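Local coordinates for fatty acid multifunctional protein (atmfp2) (Arabidopsis thaliana, PDB 2WTB), which catalyses the hydration of long-chain enoyl-CoA and the NAD-dependent oxidation of 3-hydroxyacyl-CoA in peroxisomal fatty acid beta-oxidation, at residues A[129-135]-A[172-176]; A[140-146]-A[247-251]; A[153-159]-A[214-220]; A[231-235]-A[252-256]. All blocks are in the same frame, centred on the assembly; numbering follows the deposited sequence.

Contact 1 of 4, residues A[129-135]-A[172-176]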
# COMPACT_ATOMS: atom_id res chain seq x y z
N SER A 129 -19.72 -21.85 -3.58
CA SER A 129 -18.85 -21.06 -2.72
C SER A 129 -19.34 -21.02 -1.27
O SER A 129 -20.54 -21.13 -1.00
CB SER A 129 -18.71 -19.64 -3.26
OG SER A 129 -17.76 -18.90 -2.52
N ALA A 130 -18.39 -20.84 -0.35
CA ALA A 130 -18.71 -20.67 1.06
C ALA A 130 -19.07 -19.21 1.32
O ALA A 130 -18.60 -18.32 0.61
CB ALA A 130 -17.52 -21.09 1.91
N PRO A 131 -19.90 -18.97 2.34
CA PRO A 131 -20.52 -17.68 2.65
C PRO A 131 -19.69 -16.43 2.33
O PRO A 131 -20.03 -15.72 1.38
CB PRO A 131 -20.78 -17.79 4.15
CG PRO A 131 -21.13 -19.23 4.32
CD PRO A 131 -20.31 -20.00 3.31
N ALA A 132 -18.64 -16.15 3.09
CA ALA A 132 -17.94 -14.87 2.94
C ALA A 132 -16.67 -14.93 2.11
O ALA A 132 -15.75 -14.13 2.31
CB ALA A 132 -17.65 -14.27 4.31
N ALA A 133 -16.60 -15.86 1.16
CA ALA A 133 -15.42 -15.99 0.32
C ALA A 133 -15.20 -14.75 -0.55
O ALA A 133 -16.15 -14.05 -0.90
CB ALA A 133 -15.52 -17.23 -0.55
N GLN A 134 -13.94 -14.47 -0.87
CA GLN A 134 -13.60 -13.30 -1.68
C GLN A 134 -13.28 -13.67 -3.12
O GLN A 134 -12.52 -14.60 -3.38
CB GLN A 134 -12.43 -12.53 -1.08
CG GLN A 134 -12.79 -11.70 0.13
CD GLN A 134 -11.68 -10.76 0.54
OE1 GLN A 134 -11.71 -10.18 1.62
NE2 GLN A 134 -10.69 -10.61 -0.33
N LEU A 135 -13.87 -12.93 -4.05
CA LEU A 135 -13.71 -13.20 -5.47
C LEU A 135 -13.36 -11.90 -6.18
O LEU A 135 -14.06 -10.90 -6.03
CB LEU A 135 -15.01 -13.76 -6.04
CG LEU A 135 -15.79 -14.68 -5.10
CD1 LEU A 135 -17.24 -14.83 -5.55
CD2 LEU A 135 -15.11 -16.05 -4.98
N PRO A 172 -12.00 -6.87 -4.53
CA PRO A 172 -12.66 -8.18 -4.48
C PRO A 172 -14.14 -8.03 -4.12
O PRO A 172 -14.57 -6.95 -3.72
CB PRO A 172 -11.93 -8.91 -3.35
CG PRO A 172 -10.71 -8.07 -3.05
CD PRO A 172 -11.10 -6.68 -3.39
N VAL A 173 -14.90 -9.11 -4.26
CA VAL A 173 -16.31 -9.12 -3.90
C VAL A 173 -16.65 -10.38 -3.11
O VAL A 173 -16.09 -11.45 -3.37
CB VAL A 173 -17.22 -9.01 -5.14
CG1 VAL A 173 -17.13 -10.27 -5.98
CG2 VAL A 173 -18.65 -8.74 -4.73
N LYS A 174 -17.55 -10.27 -2.15
CA LYS A 174 -17.93 -11.41 -1.32
C LYS A 174 -18.80 -12.39 -2.11
O LYS A 174 -19.42 -12.03 -3.10
CB LYS A 174 -18.65 -10.96 -0.05
CG LYS A 174 -17.77 -10.17 0.90
CD LYS A 174 -16.50 -10.94 1.23
CE LYS A 174 -15.59 -10.15 2.15
NZ LYS A 174 -15.10 -8.90 1.50
N ALA A 175 -18.83 -13.64 -1.64
CA ALA A 175 -19.57 -14.69 -2.33
C ALA A 175 -21.04 -14.34 -2.50
O ALA A 175 -21.62 -14.56 -3.57
CB ALA A 175 -19.42 -16.02 -1.60
N GLU A 176 -21.64 -13.79 -1.45
CA GLU A 176 -23.06 -13.41 -1.48
C GLU A 176 -23.37 -12.50 -2.66
O GLU A 176 -24.23 -12.82 -3.49
CB GLU A 176 -23.47 -12.73 -0.17
CG GLU A 176 -23.71 -13.69 0.99
CD GLU A 176 -22.44 -14.13 1.68
OE1 GLU A 176 -21.40 -13.44 1.53
OE2 GLU A 176 -22.47 -15.16 2.38
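Two short strands can pair through very few residues when a turn and a helix start flank them, and 129-135 against 172-176 illustrates this. S129, at the end of strand 126-129, points its side chain at the second segment and brings OG to 3.4 Å from CB of A175. A type I beta turn then runs from A130 to A133, closed by the bond from A133 N to A130 O (3.2 Å). The turn packs against the methyl group of A175, whose CB lies 3.3 Å from A130 O and 3.1 Å from P131 O. Where the chain leaves the turn, A133 O accepts a weak hydrogen bond from A175 N (2.8 Å) and a CA-H...O contact from K174 CA (3.2 Å). Q134 and K174 form an antiparallel non-hydrogen-bonded pair, their side chains on the same, more open face. L135 follows as the hydrogen-bonded pair of V173: L135 N donates to V173 O (2.8 Å) and V173 N to L135 O (2.7 Å). On this opposite, buried face, L135 CB meets V173 CG1 at 4.1 Å, and I109 and I184 also touch L135. K174 doubles as the N-cap residue of helix 175-181, so the strand passes into the helix, whose first residue, A175, still bonds weakly to A133 O. Strand 173-174 thus edges the small three-stranded sheet with 134-136 and 112-114, beside the main sheet of a crotonase (enoyl-CoA hydratase/isomerase) fold.

Contact 2 of 4, residues A[140-146]-A[247-251]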
# COMPACT_ATOMS: atom_id res chain seq x y z
N LEU A 140 -4.41 -5.74 -11.68
CA LEU A 140 -4.07 -4.37 -12.06
C LEU A 140 -3.25 -3.62 -11.01
O LEU A 140 -2.50 -2.70 -11.35
CB LEU A 140 -5.32 -3.57 -12.44
CG LEU A 140 -5.68 -3.56 -13.93
CD1 LEU A 140 -6.06 -4.95 -14.41
CD2 LEU A 140 -6.81 -2.57 -14.19
N GLN A 141 -3.38 -4.00 -9.75
CA GLN A 141 -2.64 -3.33 -8.68
C GLN A 141 -1.14 -3.58 -8.81
O GLN A 141 -0.33 -2.79 -8.31
CB GLN A 141 -3.14 -3.76 -7.30
CG GLN A 141 -4.37 -3.00 -6.84
CD GLN A 141 -4.79 -3.36 -5.42
OE1 GLN A 141 -4.43 -4.42 -4.90
NE2 GLN A 141 -5.55 -2.47 -4.79
N LEU A 142 -0.77 -4.67 -9.47
CA LEU A 142 0.64 -4.99 -9.67
C LEU A 142 1.11 -4.50 -11.04
O LEU A 142 2.27 -4.71 -11.42
CB LEU A 142 0.88 -6.50 -9.55
CG LEU A 142 0.47 -7.14 -8.22
CD1 LEU A 142 0.87 -8.60 -8.18
CD2 LEU A 142 1.08 -6.38 -7.05
N GLY A 143 0.22 -3.84 -11.76
CA GLY A 143 0.55 -3.33 -13.08
C GLY A 143 0.48 -4.41 -14.13
O GLY A 143 1.00 -4.26 -15.24
N VAL A 144 -0.16 -5.52 -13.79
CA VAL A 144 -0.32 -6.63 -14.72
C VAL A 144 -1.81 -6.80 -15.04
O VAL A 144 -2.64 -6.06 -14.54
CB VAL A 144 0.29 -7.93 -14.15
CG1 VAL A 144 -0.59 -8.48 -13.03
CG2 VAL A 144 0.49 -8.96 -15.25
N ILE A 145 -2.13 -7.77 -15.89
CA ILE A 145 -3.52 -8.03 -16.26
C ILE A 145 -3.89 -9.49 -16.07
O ILE A 145 -3.01 -10.35 -16.00
CB ILE A 145 -3.79 -7.67 -17.74
CG1 ILE A 145 -3.37 -8.83 -18.64
CG2 ILE A 145 -3.08 -6.37 -18.12
CD1 ILE A 145 -3.89 -8.72 -20.05
N PRO A 146 -5.20 -9.78 -15.97
CA PRO A 146 -5.67 -11.17 -15.94
C PRO A 146 -5.21 -11.91 -17.19
O PRO A 146 -5.44 -11.43 -18.30
CB PRO A 146 -7.20 -11.01 -15.96
CG PRO A 146 -7.44 -9.68 -15.36
CD PRO A 146 -6.29 -8.81 -15.80
N HIS A 247 -1.08 0.03 -18.52
CA HIS A 247 -1.64 -1.32 -18.41
C HIS A 247 -3.17 -1.39 -18.32
O HIS A 247 -3.77 -2.30 -18.89
CB HIS A 247 -0.97 -2.11 -17.27
CG HIS A 247 -1.00 -1.42 -15.94
ND1 HIS A 247 -1.87 -1.77 -14.94
CD2 HIS A 247 -0.26 -0.39 -15.46
CE1 HIS A 247 -1.67 -0.99 -13.89
NE2 HIS A 247 -0.70 -0.14 -14.18
N PRO A 248 -3.81 -0.44 -17.62
CA PRO A 248 -5.27 -0.48 -17.58
C PRO A 248 -5.89 -0.37 -18.97
O PRO A 248 -6.79 -1.14 -19.31
CB PRO A 248 -5.63 0.75 -16.74
CG PRO A 248 -4.44 0.99 -15.89
CD PRO A 248 -3.26 0.62 -16.75
N LEU A 249 -5.40 0.57 -19.77
CA LEU A 249 -5.90 0.74 -21.13
C LEU A 249 -5.58 -0.49 -21.97
O LEU A 249 -6.38 -0.91 -22.80
CB LEU A 249 -5.29 1.98 -21.78
CG LEU A 249 -5.41 3.27 -20.97
CD1 LEU A 249 -4.62 4.38 -21.64
CD2 LEU A 249 -6.87 3.67 -20.80
N MET A 250 -4.40 -1.06 -21.74
CA MET A 250 -3.99 -2.27 -22.44
C MET A 250 -4.91 -3.43 -22.07
O MET A 250 -5.13 -4.34 -22.87
CB MET A 250 -2.55 -2.63 -22.10
CG MET A 250 -1.53 -1.58 -22.52
SD MET A 250 0.16 -2.02 -22.05
CE MET A 250 1.08 -0.66 -22.78
N CYS A 251 -5.45 -3.39 -20.85
CA CYS A 251 -6.36 -4.42 -20.38
C CYS A 251 -7.74 -4.22 -20.98
O CYS A 251 -8.45 -5.18 -21.27
CB CYS A 251 -6.44 -4.40 -18.85
SG CYS A 251 -7.65 -5.56 -18.16
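The imidazole of H247 lies flat against the backbone of G143, whose CA sits 3.4 Å from the ring centroid and only 15° off the ring normal, a CH-pi contact over the face. The positive phi of G143 favours glycine. The 3-10 turn 140-142 ends just before it, with G143 N bonded to L140 O at 3.0 Å, and that same L140 O approaches H247 CE1 to 3.2 Å. Because no hydrogen bond spans the two segments, close fit carries the contact. L140 sends CD2 to 4.3 Å from P248 CB and CD1 to 4.1 Å from C251 SG, one turn further along the helix. From the other end of the loop, I145 CG2 reaches C251 CB at 4.0 Å, while P146 CD lies 4.2 Å from C251 SG. Between these segments the fit is apolar and CH-pi, right beside the putative active site: the side chain of P146 comes within about 3 Å of that of E119, and V144 within about 4 Å of E139, the predicted nucleophile and proton acceptor. Around this buried site, I167 of helix 160-169 touches both L140 and C251, V273 and V277 of helix 263-277 cover I145 and H247, and T238 of helix 224-241 packs on P248, so that the loop after strand 134-136 meets the start of helix 247-260 amid three other helices.

Contact 3 of 4, residues A[153-159]-A[214-220]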
# COMPACT_ATOMS: atom_id res chain seq x y z
N ARG A 153 -14.19 -13.97 -19.43
CA ARG A 153 -15.25 -14.65 -18.69
C ARG A 153 -15.95 -13.78 -17.65
O ARG A 153 -17.14 -13.94 -17.41
CB ARG A 153 -14.72 -15.94 -18.07
CG ARG A 153 -14.24 -16.94 -19.10
CD ARG A 153 -13.89 -18.29 -18.50
NE ARG A 153 -13.60 -19.27 -19.55
CZ ARG A 153 -12.40 -19.44 -20.11
NH1 ARG A 153 -11.37 -18.70 -19.71
NH2 ARG A 153 -12.24 -20.34 -21.06
N LEU A 154 -15.21 -12.85 -17.04
CA LEU A 154 -15.80 -11.98 -16.02
C LEU A 154 -16.96 -11.14 -16.56
O LEU A 154 -18.06 -11.17 -16.01
CB LEU A 154 -14.74 -11.10 -15.35
CG LEU A 154 -15.23 -10.19 -14.22
CD1 LEU A 154 -16.03 -10.98 -13.20
CD2 LEU A 154 -14.06 -9.48 -13.55
N PRO A 155 -16.72 -10.37 -17.63
CA PRO A 155 -17.81 -9.57 -18.20
C PRO A 155 -18.98 -10.44 -18.65
O PRO A 155 -20.13 -10.00 -18.58
CB PRO A 155 -17.16 -8.89 -19.41
CG PRO A 155 -15.70 -8.86 -19.09
CD PRO A 155 -15.44 -10.13 -18.34
N ARG A 156 -18.70 -11.66 -19.10
CA ARG A 156 -19.75 -12.56 -19.55
C ARG A 156 -20.55 -13.19 -18.41
O ARG A 156 -21.67 -13.66 -18.61
CB ARG A 156 -19.17 -13.65 -20.46
CG ARG A 156 -18.65 -13.11 -21.78
CD ARG A 156 -17.95 -14.18 -22.59
NE ARG A 156 -17.25 -13.59 -23.73
CZ ARG A 156 -17.79 -13.43 -24.94
NH1 ARG A 156 -19.03 -13.81 -25.16
NH2 ARG A 156 -17.08 -12.88 -25.91
N LEU A 157 -19.98 -13.20 -17.21
CA LEU A 157 -20.64 -13.80 -16.05
C LEU A 157 -21.34 -12.78 -15.16
O LEU A 157 -22.39 -13.06 -14.58
CB LEU A 157 -19.65 -14.63 -15.23
CG LEU A 157 -19.30 -16.01 -15.80
CD1 LEU A 157 -18.21 -16.67 -14.97
CD2 LEU A 157 -20.53 -16.89 -15.88
N VAL A 158 -20.76 -11.58 -15.06
CA VAL A 158 -21.28 -10.59 -14.13
C VAL A 158 -21.75 -9.32 -14.82
O VAL A 158 -22.36 -8.45 -14.20
CB VAL A 158 -20.23 -10.20 -13.07
CG1 VAL A 158 -19.62 -11.45 -12.45
CG2 VAL A 158 -19.15 -9.32 -13.68
N GLY A 159 -21.46 -9.21 -16.12
CA GLY A 159 -21.80 -8.03 -16.88
C GLY A 159 -20.57 -7.17 -17.12
O GLY A 159 -19.57 -7.30 -16.42
N SER A 214 -18.85 -20.46 -19.93
CA SER A 214 -18.79 -19.03 -19.63
C SER A 214 -18.20 -18.21 -20.77
O SER A 214 -18.62 -17.08 -21.01
CB SER A 214 -17.96 -18.80 -18.36
OG SER A 214 -18.30 -19.75 -17.36
N VAL A 215 -17.23 -18.78 -21.48
CA VAL A 215 -16.48 -18.03 -22.47
C VAL A 215 -17.32 -17.69 -23.71
O VAL A 215 -17.07 -16.69 -24.37
CB VAL A 215 -15.20 -18.78 -22.90
CG1 VAL A 215 -15.47 -19.66 -24.11
CG2 VAL A 215 -14.09 -17.78 -23.22
N SER A 216 -18.31 -18.52 -24.00
CA SER A 216 -19.18 -18.28 -25.15
C SER A 216 -20.59 -17.85 -24.73
O SER A 216 -21.56 -18.13 -25.42
CB SER A 216 -19.23 -19.51 -26.06
OG SER A 216 -19.40 -20.70 -25.31
N LYS A 217 -20.67 -17.16 -23.60
CA LYS A 217 -21.94 -16.68 -23.07
C LYS A 217 -22.12 -15.20 -23.38
O LYS A 217 -21.24 -14.39 -23.08
CB LYS A 217 -21.98 -16.92 -21.55
CG LYS A 217 -23.27 -16.52 -20.86
CD LYS A 217 -23.10 -16.57 -19.34
CE LYS A 217 -24.41 -16.35 -18.62
NZ LYS A 217 -25.36 -17.47 -18.87
N THR A 218 -23.25 -14.84 -23.98
CA THR A 218 -23.51 -13.46 -24.38
C THR A 218 -24.69 -12.85 -23.64
O THR A 218 -24.90 -11.64 -23.66
CB THR A 218 -23.74 -13.36 -25.90
OG1 THR A 218 -22.59 -13.87 -26.59
CG2 THR A 218 -23.98 -11.92 -26.32
N ASP A 219 -25.47 -13.70 -22.97
CA ASP A 219 -26.59 -13.28 -22.14
C ASP A 219 -26.37 -11.96 -21.41
O ASP A 219 -27.26 -11.12 -21.35
CB ASP A 219 -26.91 -14.36 -21.10
CG ASP A 219 -28.05 -15.26 -21.54
OD1 ASP A 219 -28.89 -14.82 -22.34
OD2 ASP A 219 -28.10 -16.42 -21.06
N LYS A 220 -25.18 -11.79 -20.82
CA LYS A 220 -24.94 -10.67 -19.91
C LYS A 220 -24.32 -9.45 -20.56
O LYS A 220 -24.27 -8.37 -19.96
CB LYS A 220 -24.08 -11.13 -18.73
CG LYS A 220 -24.65 -12.32 -17.97
CD LYS A 220 -26.05 -12.03 -17.45
CE LYS A 220 -26.05 -10.85 -16.50
NZ LYS A 220 -25.13 -11.05 -15.35
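In this crotonase-fold hydratase/isomerase region, the end of helix 150-158 is wrapped by the irregular linker 214-220, a case of a loop gripping a helix terminus chiefly through long side chains. Hydrogen bonding across the pair is sparse. R156 NH1 donates to the carbonyl K217 O at 3.1 Å, with an N-H...O angle of 155°, whereas V215 O lies over one face of the same guanidinium group and is not bonded to it, although it is 3.2 Å from R156 NE. Charge is settled elsewhere: R153, whose guanidinium has V215 CG2 over one face, forms a salt bridge through NH2 with E99 and a hydrogen bond with T95, both on helix 88-99. S214 likewise turns to another helix, its OG bonding the backbone oxygen of M122. Van der Waals contact fills the remainder. R153 CD meets S214 CB at 4.1 Å, L157 CD1 approaches S214 OG at 3.9 Å, and L157 CD2 lies 4.3 Å from K217 CD. The aliphatic part of R156 passes close to the linker backbone as well, with CD 3.4 Å from S214 O. Beyond V158 the helix ends at G159, where positive phi and crowding by the preceding carbonyl call for glycine. Here K220 folds back over the terminus: its CG lies 3.3 Å from R156 O, and its NZ gives a weak hydrogen bond to L157 O at 3.5 Å.

Contact 4 of 4, residues A[231-235]-A[252-256]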
# COMPACT_ATOMS: atom_id res chain seq x y z
N LEU A 231 -16.98 0.92 -23.06
CA LEU A 231 -15.53 0.73 -23.14
C LEU A 231 -14.80 2.03 -23.43
O LEU A 231 -13.78 2.34 -22.82
CB LEU A 231 -15.19 -0.32 -24.21
CG LEU A 231 -15.43 -1.78 -23.80
CD1 LEU A 231 -15.58 -2.68 -25.02
CD2 LEU A 231 -14.31 -2.27 -22.90
N THR A 232 -15.33 2.80 -24.38
CA THR A 232 -14.77 4.11 -24.69
C THR A 232 -14.74 4.98 -23.44
O THR A 232 -13.69 5.51 -23.07
CB THR A 232 -15.56 4.81 -25.81
OG1 THR A 232 -15.17 4.29 -27.08
CG2 THR A 232 -15.31 6.31 -25.78
N PHE A 233 -15.89 5.10 -22.78
CA PHE A 233 -15.99 5.90 -21.57
C PHE A 233 -14.90 5.52 -20.57
O PHE A 233 -14.13 6.38 -20.13
CB PHE A 233 -17.37 5.72 -20.93
CG PHE A 233 -17.56 6.48 -19.65
CD1 PHE A 233 -18.09 7.76 -19.66
CD2 PHE A 233 -17.20 5.92 -18.43
CE1 PHE A 233 -18.26 8.46 -18.48
CE2 PHE A 233 -17.37 6.62 -17.25
CZ PHE A 233 -17.90 7.89 -17.28
N ALA A 234 -14.83 4.24 -20.23
CA ALA A 234 -13.83 3.73 -19.29
C ALA A 234 -12.42 4.19 -19.66
O ALA A 234 -11.73 4.80 -18.86
CB ALA A 234 -13.89 2.21 -19.22
N LYS A 235 -12.01 3.88 -20.89
CA LYS A 235 -10.71 4.29 -21.39
C LYS A 235 -10.48 5.77 -21.12
O LYS A 235 -9.42 6.18 -20.64
CB LYS A 235 -10.60 4.04 -22.90
CG LYS A 235 -10.65 2.58 -23.31
CD LYS A 235 -10.78 2.46 -24.82
CE LYS A 235 -10.65 1.01 -25.27
NZ LYS A 235 -9.28 0.48 -25.03
N LEU A 252 -8.13 -2.96 -21.14
CA LEU A 252 -9.42 -2.63 -21.74
C LEU A 252 -9.45 -3.06 -23.21
O LEU A 252 -10.49 -3.44 -23.73
CB LEU A 252 -9.72 -1.14 -21.62
CG LEU A 252 -10.01 -0.64 -20.20
CD1 LEU A 252 -9.99 0.88 -20.15
CD2 LEU A 252 -11.33 -1.19 -19.70
N ASP A 253 -8.29 -3.00 -23.85
CA ASP A 253 -8.15 -3.47 -25.23
C ASP A 253 -8.58 -4.93 -25.34
O ASP A 253 -9.43 -5.28 -26.16
CB ASP A 253 -6.71 -3.32 -25.71
CG ASP A 253 -6.35 -1.88 -26.01
OD1 ASP A 253 -7.27 -1.06 -26.16
OD2 ASP A 253 -5.14 -1.58 -26.10
N ALA A 254 -7.98 -5.78 -24.52
CA ALA A 254 -8.28 -7.21 -24.53
C ALA A 254 -9.77 -7.46 -24.32
O ALA A 254 -10.33 -8.41 -24.87
CB ALA A 254 -7.46 -7.94 -23.48
N ILE A 255 -10.40 -6.61 -23.52
CA ILE A 255 -11.82 -6.76 -23.22
C ILE A 255 -12.67 -6.44 -24.45
O ILE A 255 -13.58 -7.19 -24.79
CB ILE A 255 -12.25 -5.87 -22.03
CG1 ILE A 255 -11.45 -6.24 -20.77
CG2 ILE A 255 -13.74 -6.00 -21.77
CD1 ILE A 255 -11.90 -5.50 -19.52
N GLU A 256 -12.35 -5.33 -25.11
CA GLU A 256 -13.09 -4.91 -26.29
C GLU A 256 -12.97 -5.92 -27.43
O GLU A 256 -13.97 -6.28 -28.05
CB GLU A 256 -12.61 -3.53 -26.76
CG GLU A 256 -13.36 -2.99 -27.97
CD GLU A 256 -13.06 -1.53 -28.22
OE1 GLU A 256 -13.72 -0.93 -29.10
OE2 GLU A 256 -12.17 -0.97 -27.54
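L231 and L252 form the apolar centre between these helices, their CD2 atoms 4.5 Å apart. L231 CD2 also reaches I255 CG2 at 3.9 Å, and its CD1 rests 3.5 Å from E256 CB. On the other side of L252, CD1 lies 4.2 Å from A234 CB and 3.6 Å from K235 CG, so one leucine spans a full turn of the opposing helix. L164 of helix 160-169 closes over this patch, touching A234, L252 and I255. The pair is an antiparallel helical hairpin, helices 224-241 and 247-260 joined by a short connection, with segment axes 10.7 Å apart at an angle of 178°. Further out, K235 extends along the surface of the core and its NZ makes a salt bridge with D253 OD1 at 2.8 Å. E256 OE2 stays at 4.1 Å from K235 NZ, beyond salt-bridge range, although it comes to 3.4 Å from K235 CE.

How the contacts relate
The four contacts trace one chain from the crotonase sheets into the helices beyond. Contact 1 sits at the small three-stranded sheet; contact 3 lies 19 Å away, centre to centre, and uses helix 150-158, the next regular element after strand 134-136. Contact 3 is nested within the loop closed by contact 2, which joins the loop between those two elements to helix 247-260. Contact 4 shares that helix, its centre about 12 Å from that of contact 2, and the two touch where L249 CD2 meets K235 O at 3.6 Å. Contacts 1 and 4, in series, have centres about 26 Å apart. Helix 247-260 joins the hairpin of contact 4 to the loop beside the predicted catalytic glutamates.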